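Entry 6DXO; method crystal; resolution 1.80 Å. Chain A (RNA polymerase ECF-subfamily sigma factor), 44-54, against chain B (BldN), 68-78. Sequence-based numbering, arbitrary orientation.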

ATOM      1  N   THR A  44       3.959  -2.850  -5.767  1.00 16.75           N
ATOM      2  CA  THR A  44       3.779  -2.098  -4.525  1.00 16.89           C
ATOM      3  C   THR A  44       3.892  -3.086  -3.382  1.00 14.83           C
ATOM      4  O   THR A  44       4.611  -2.858  -2.398  1.00 15.93           O
ATOM      5  CB  THR A  44       2.403  -1.367  -4.504  1.00 20.09           C
ATOM      6  OG1 THR A  44       2.378  -0.386  -5.547  1.00 18.59           O
ATOM      7  CG2 THR A  44       2.197  -0.653  -3.169  1.00 16.75           C
ATOM      8  N   SER A  45       3.201  -4.208  -3.530  1.00 17.04           N
ATOM      9  CA  SER A  45       3.270  -5.291  -2.555  1.00 21.43           C
ATOM     10  C   SER A  45       4.703  -5.771  -2.400  1.00 22.68           C
ATOM     11  O   SER A  45       5.209  -5.879  -1.289  1.00 19.06           O
ATOM     12  CB  SER A  45       2.377  -6.450  -2.998  1.00 26.89           C
ATOM     13  OG  SER A  45       2.599  -7.597  -2.203  1.00 45.28           O
ATOM     14  N   GLU A  46       5.365  -6.057  -3.519  1.00 16.86           N
ATOM     15  CA  GLU A  46       6.767  -6.493  -3.450  1.00 19.47           C
ATOM     16  C   GLU A  46       7.719  -5.488  -2.774  1.00 18.79           C
ATOM     17  O   GLU A  46       8.654  -5.893  -2.068  1.00 20.22           O
ATOM     18  CB  GLU A  46       7.287  -6.863  -4.837  1.00 22.06           C
ATOM     19  CG  GLU A  46       8.653  -7.542  -4.811  1.00 39.30           C
ATOM     20  CD  GLU A  46       8.636  -8.861  -4.041  1.00 55.37           C
ATOM     21  OE1 GLU A  46       7.586  -9.543  -4.042  1.00 58.49           O
ATOM     22  OE2 GLU A  46       9.670  -9.217  -3.430  1.00 60.59           O
ATOM     23  N   THR A  47       7.488  -4.195  -2.986  1.00 12.99           N
ATOM     24  CA  THR A  47       8.302  -3.157  -2.361  1.00 14.88           C
ATOM     25  C   THR A  47       8.222  -3.263  -0.844  1.00 18.93           C
ATOM     26  O   THR A  47       9.233  -3.295  -0.153  1.00 18.19           O
ATOM     27  CB  THR A  47       7.873  -1.746  -2.805  1.00 14.50           C
ATOM     28  OG1 THR A  47       8.145  -1.573  -4.206  1.00 17.18           O
ATOM     29  CG2 THR A  47       8.602  -0.680  -2.016  1.00 16.68           C
ATOM     30  N   PHE A  48       7.003  -3.322  -0.322  1.00 14.40           N
ATOM     31  CA  PHE A  48       6.853  -3.464   1.121  1.00 19.23           C
ATOM     32  C   PHE A  48       7.406  -4.784   1.665  1.00 22.88           C
ATOM     33  O   PHE A  48       7.998  -4.821   2.761  1.00 17.33           O
ATOM     34  CB  PHE A  48       5.392  -3.261   1.532  1.00 15.50           C
ATOM     35  CG  PHE A  48       4.977  -1.829   1.533  1.00 15.11           C
ATOM     36  CD1 PHE A  48       4.428  -1.242   0.387  1.00 17.96           C
ATOM     37  CD2 PHE A  48       5.153  -1.050   2.665  1.00 16.07           C
ATOM     38  CE1 PHE A  48       4.058   0.101   0.392  1.00 17.67           C
ATOM     39  CE2 PHE A  48       4.774   0.288   2.681  1.00 17.14           C
ATOM     40  CZ  PHE A  48       4.226   0.872   1.542  1.00 15.92           C
ATOM     41  N   LEU A  49       7.202  -5.866   0.920  1.00 19.54           N
ATOM     42  CA  LEU A  49       7.701  -7.168   1.359  1.00 30.29           C
ATOM     43  C   LEU A  49       9.227  -7.185   1.468  1.00 27.22           C
ATOM     44  O   LEU A  49       9.795  -7.812   2.374  1.00 26.38           O
ATOM     45  CB  LEU A  49       7.196  -8.291   0.446  1.00 24.13           C
ATOM     46  CG  LEU A  49       5.741  -8.719   0.669  1.00 27.83           C
ATOM     47  CD1 LEU A  49       5.298  -9.699  -0.402  1.00 37.27           C
ATOM     48  CD2 LEU A  49       5.585  -9.335   2.051  1.00 32.05           C
ATOM     49  N   ARG A  50       9.893  -6.484   0.553  1.00 23.57           N
ATOM     50  CA  ARG A  50      11.346  -6.408   0.581  1.00 22.96           C
ATOM     51  C   ARG A  50      11.830  -5.592   1.780  1.00 24.28           C
ATOM     52  O   ARG A  50      12.783  -5.980   2.457  1.00 28.03           O
ATOM     53  CB  ARG A  50      11.882  -5.818  -0.729  1.00 27.85           C
ATOM     54  CG  ARG A  50      13.385  -5.792  -0.837  1.00 43.16           C
ATOM     55  CD  ARG A  50      13.918  -7.108  -1.371  1.00 58.69           C
ATOM     56  NE  ARG A  50      13.648  -7.265  -2.798  1.00 68.73           N
ATOM     57  CZ  ARG A  50      14.513  -6.952  -3.759  1.00 68.51           C
ATOM     58  NH1 ARG A  50      15.705  -6.467  -3.444  1.00 73.75           N
ATOM     59  NH2 ARG A  50      14.189  -7.126  -5.032  1.00 64.39           N
ATOM     60  N   ALA A  51      11.157  -4.480   2.052  1.00 19.60           N
ATOM     61  CA  ALA A  51      11.509  -3.621   3.174  1.00 21.64           C
ATOM     62  C   ALA A  51      11.383  -4.416   4.465  1.00 27.36           C
ATOM     63  O   ALA A  51      12.213  -4.311   5.372  1.00 23.70           O
ATOM     64  CB  ALA A  51      10.606  -2.408   3.219  1.00 17.27           C
ATOM     65  N   LEU A  52      10.319  -5.204   4.530  1.00 22.55           N
ATOM     66  CA  LEU A  52      10.001  -5.984   5.720  1.00 18.63           C
ATOM     67  C   LEU A  52      11.076  -7.022   5.944  1.00 21.89           C
ATOM     68  O   LEU A  52      11.601  -7.158   7.050  1.00 25.91           O
ATOM     69  CB  LEU A  52       8.636  -6.652   5.530  1.00 22.36           C
ATOM     70  CG  LEU A  52       8.120  -7.579   6.632  1.00 25.59           C
ATOM     71  CD1 LEU A  52       6.602  -7.659   6.539  1.00 31.30           C
ATOM     72  CD2 LEU A  52       8.729  -8.949   6.479  1.00 34.29           C
ATOM     73  N   ARG A  53      11.426  -7.740   4.884  1.00 23.69           N
ATOM     74  CA  ARG A  53      12.437  -8.788   4.979  1.00 31.79           C
ATOM     75  C   ARG A  53      13.820  -8.245   5.348  1.00 31.58           C
ATOM     76  O   ARG A  53      14.638  -8.979   5.894  1.00 31.54           O
ATOM     77  CB  ARG A  53      12.511  -9.594   3.678  1.00 30.20           C
ATOM     78  CG  ARG A  53      11.243 -10.378   3.365  1.00 39.53           C
ATOM     79  CD  ARG A  53      11.493 -11.404   2.278  1.00 46.70           C
ATOM     80  NE  ARG A  53      11.786 -10.789   0.988  1.00 51.32           N
ATOM     81  CZ  ARG A  53      10.941 -10.771  -0.038  1.00 55.04           C
ATOM     82  NH1 ARG A  53       9.748 -11.342   0.075  1.00 55.88           N
ATOM     83  NH2 ARG A  53      11.293 -10.192  -1.179  1.00 52.96           N
ATOM     84  N   ARG A  54      14.082  -6.972   5.051  1.00 27.30           N
ATOM     85  CA  ARG A  54      15.380  -6.379   5.373  1.00 27.01           C
ATOM     86  C   ARG A  54      15.304  -5.408   6.547  1.00 19.79           C
ATOM     87  O   ARG A  54      16.259  -4.699   6.834  1.00 21.24           O
ATOM     88  CB  ARG A  54      15.969  -5.648   4.157  1.00 30.61           C
ATOM     89  CG  ARG A  54      15.850  -6.401   2.844  1.00 40.53           C
ATOM     90  CD  ARG A  54      16.693  -5.751   1.757  1.00 53.44           C
ATOM     91  NE  ARG A  54      18.031  -6.332   1.680  1.00 70.23           N
ATOM     92  CZ  ARG A  54      18.409  -7.211   0.756  1.00 80.83           C
ATOM     93  NH1 ARG A  54      17.550  -7.604  -0.175  1.00 85.73           N
ATOM     94  NH2 ARG A  54      19.646  -7.693   0.758  1.00 81.60           N
TER
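Chain B (68-78) AQLVAAMEAML

How does chain B lie on chain A? Residues 68-78 are helical throughout and run nearly parallel to the chain A helix, with a signed crossing angle of -19° and a closest approach between axes of 10.4 Å. In register, Leu B70 falls beside Leu A49, Met B74 beside Leu A52, and Met B77 beside Arg A53.

What receives Leu A52, the residue with the most covered surface? It points toward chain B and enters as a knob among Leu B70, Ala B73, Met B74 and Met B77. Leu A52 CD1 lies 3.4 Å from Leu B70 O, 3.7 Å from Met B74 CG and 4.0 Å from Ala B73 CB.

Where does Leu B70 go in return? Its CB leaves sideways, but with chi1 m and chi2 t the end of the side chain comes nearer to chain A. There Leu B70 CD2 packs 3.5 Å from Leu A49 CD2 and 3.7 Å from Phe A48 CB.

What lies at the two ends of the contact? Met B77, extended with all three chi angles t, brings SD to 4.1 Å from Leu A52 CD2. At the other end, Ser A45 OG and Gln B69 NE2 stay 4.0 Å apart; no hydrogen bond joins the two stretches, and the contact is mainly apolar packing.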

ATOM      1  N   ALA B  68      -2.925  -7.402   4.822  1.00 19.12           N
ATOM      2  CA  ALA B  68      -3.007  -8.675   5.526  1.00 22.40           C
ATOM      3  C   ALA B  68      -1.784  -9.537   5.206  1.00 24.56           C
ATOM      4  O   ALA B  68      -1.203 -10.165   6.094  1.00 22.55           O
ATOM      5  CB  ALA B  68      -4.304  -9.409   5.175  1.00 18.37           C
ATOM      6  N   GLN B  69      -1.374  -9.549   3.939  1.00 19.28           N
ATOM      7  CA  GLN B  69      -0.158 -10.271   3.556  1.00 19.11           C
ATOM      8  C   GLN B  69       1.056  -9.758   4.334  1.00 20.55           C
ATOM      9  O   GLN B  69       1.915 -10.539   4.744  1.00 22.02           O
ATOM     10  CB  GLN B  69       0.119 -10.134   2.053  1.00 22.73           C
ATOM     11  CG  GLN B  69      -0.694 -11.060   1.150  1.00 37.48           C
ATOM     12  CD  GLN B  69      -0.328 -10.898  -0.319  1.00 45.94           C
ATOM     13  OE1 GLN B  69       0.136 -11.840  -0.967  1.00 52.20           O
ATOM     14  NE2 GLN B  69      -0.534  -9.696  -0.849  1.00 40.89           N
ATOM     15  N   LEU B  70       1.141  -8.451   4.537  1.00 19.66           N
ATOM     16  CA  LEU B  70       2.325  -7.904   5.210  1.00 17.14           C
ATOM     17  C   LEU B  70       2.321  -8.183   6.715  1.00 21.25           C
ATOM     18  O   LEU B  70       3.362  -8.507   7.319  1.00 23.44           O
ATOM     19  CB  LEU B  70       2.412  -6.410   4.945  1.00 20.35           C
ATOM     20  CG  LEU B  70       2.695  -6.138   3.473  1.00 18.07           C
ATOM     21  CD1 LEU B  70       2.227  -4.765   3.057  1.00 26.91           C
ATOM     22  CD2 LEU B  70       4.236  -6.291   3.247  1.00 21.02           C
ATOM     23  N   VAL B  71       1.153  -8.060   7.325  1.00 21.19           N
ATOM     24  CA  VAL B  71       1.025  -8.329   8.752  1.00 23.84           C
ATOM     25  C   VAL B  71       1.323  -9.802   9.026  1.00 30.18           C
ATOM     26  O   VAL B  71       2.012 -10.131   9.991  1.00 26.85           O
ATOM     27  CB  VAL B  71      -0.376  -7.910   9.298  1.00 27.71           C
ATOM     28  CG1 VAL B  71      -0.540  -8.323  10.760  1.00 30.77           C
ATOM     29  CG2 VAL B  71      -0.551  -6.403   9.173  1.00 30.63           C
ATOM     30  N   ALA B  72       0.818 -10.682   8.163  1.00 26.59           N
ATOM     31  CA  ALA B  72       1.095 -12.113   8.266  1.00 26.12           C
ATOM     32  C   ALA B  72       2.586 -12.417   8.079  1.00 32.50           C
ATOM     33  O   ALA B  72       3.165 -13.187   8.838  1.00 34.00           O
ATOM     34  CB  ALA B  72       0.256 -12.894   7.261  1.00 27.85           C
ATOM     35  N   ALA B  73       3.207 -11.823   7.060  1.00 23.86           N
ATOM     36  CA  ALA B  73       4.639 -12.033   6.840  1.00 25.53           C
ATOM     37  C   ALA B  73       5.429 -11.649   8.082  1.00 30.63           C
ATOM     38  O   ALA B  73       6.388 -12.327   8.445  1.00 30.53           O
ATOM     39  CB  ALA B  73       5.116 -11.244   5.646  1.00 29.42           C
ATOM     40  N   MET B  74       5.027 -10.561   8.733  1.00 26.47           N
ATOM     41  CA  MET B  74       5.678 -10.115   9.961  1.00 24.33           C
ATOM     42  C   MET B  74       5.498 -11.112  11.094  1.00 29.28           C
ATOM     43  O   MET B  74       6.459 -11.457  11.794  1.00 29.34           O
ATOM     44  CB  MET B  74       5.150  -8.746  10.401  1.00 27.28           C
ATOM     45  CG  MET B  74       6.128  -7.596  10.197  1.00 43.19           C
ATOM     46  SD  MET B  74       7.686  -7.853  11.066  1.00 83.43           S
ATOM     47  CE  MET B  74       7.107  -8.455  12.648  1.00 86.91           C
ATOM     48  N   GLU B  75       4.259 -11.558  11.288  1.00 33.16           N
ATOM     49  CA  GLU B  75       3.967 -12.555  12.310  1.00 34.39           C
ATOM     50  C   GLU B  75       4.708 -13.865  12.021  1.00 33.28           C
ATOM     51  O   GLU B  75       5.107 -14.570  12.943  1.00 39.09           O
ATOM     52  CB  GLU B  75       2.449 -12.769  12.449  1.00 26.29           C
ATOM     53  CG  GLU B  75       1.730 -11.570  13.062  1.00 39.33           C
ATOM     54  CD  GLU B  75       0.216 -11.737  13.174  1.00 51.22           C
ATOM     55  OE1 GLU B  75      -0.313 -12.805  12.793  1.00 54.75           O
ATOM     56  OE2 GLU B  75      -0.447 -10.790  13.652  1.00 50.16           O
ATOM     57  N   ALA B  76       4.911 -14.175  10.745  1.00 31.91           N
ATOM     58  CA  ALA B  76       5.675 -15.354  10.363  1.00 34.11           C
ATOM     59  C   ALA B  76       7.154 -15.162  10.713  1.00 42.14           C
ATOM     60  O   ALA B  76       7.842 -16.110  11.086  1.00 50.68           O
ATOM     61  CB  ALA B  76       5.509 -15.647   8.876  1.00 38.39           C
ATOM     62  N   MET B  77       7.630 -13.928  10.593  1.00 37.61           N
ATOM     63  CA  MET B  77       9.020 -13.601  10.902  1.00 44.25           C
ATOM     64  C   MET B  77       9.286 -13.676  12.401  1.00 46.92           C
ATOM     65  O   MET B  77      10.408 -13.961  12.828  1.00 50.61           O
ATOM     66  CB  MET B  77       9.350 -12.200  10.376  1.00 45.01           C
ATOM     67  CG  MET B  77      10.823 -11.831  10.379  1.00 53.59           C
ATOM     68  SD  MET B  77      11.138 -10.309   9.450  1.00 77.10           S
ATOM     69  CE  MET B  77      12.905 -10.115   9.682  1.00 41.69           C
ATOM     70  N   LEU B  78       8.247 -13.430  13.193  1.00 49.69           N
ATOM     71  CA  LEU B  78       8.372 -13.308  14.644  1.00 59.50           C
ATOM     72  C   LEU B  78       7.857 -14.531  15.402  1.00 68.03           C
ATOM     73  O   LEU B  78       8.148 -14.705  16.588  1.00 71.51           O
ATOM     74  CB  LEU B  78       7.635 -12.052  15.123  1.00 61.07           C
ATOM     75  CG  LEU B  78       7.408 -11.878  16.625  1.00 67.78           C
ATOM     76  CD1 LEU B  78       8.279 -10.759  17.175  1.00 71.35           C
ATOM     77  CD2 LEU B  78       5.938 -11.608  16.908  1.00 66.83           C
TER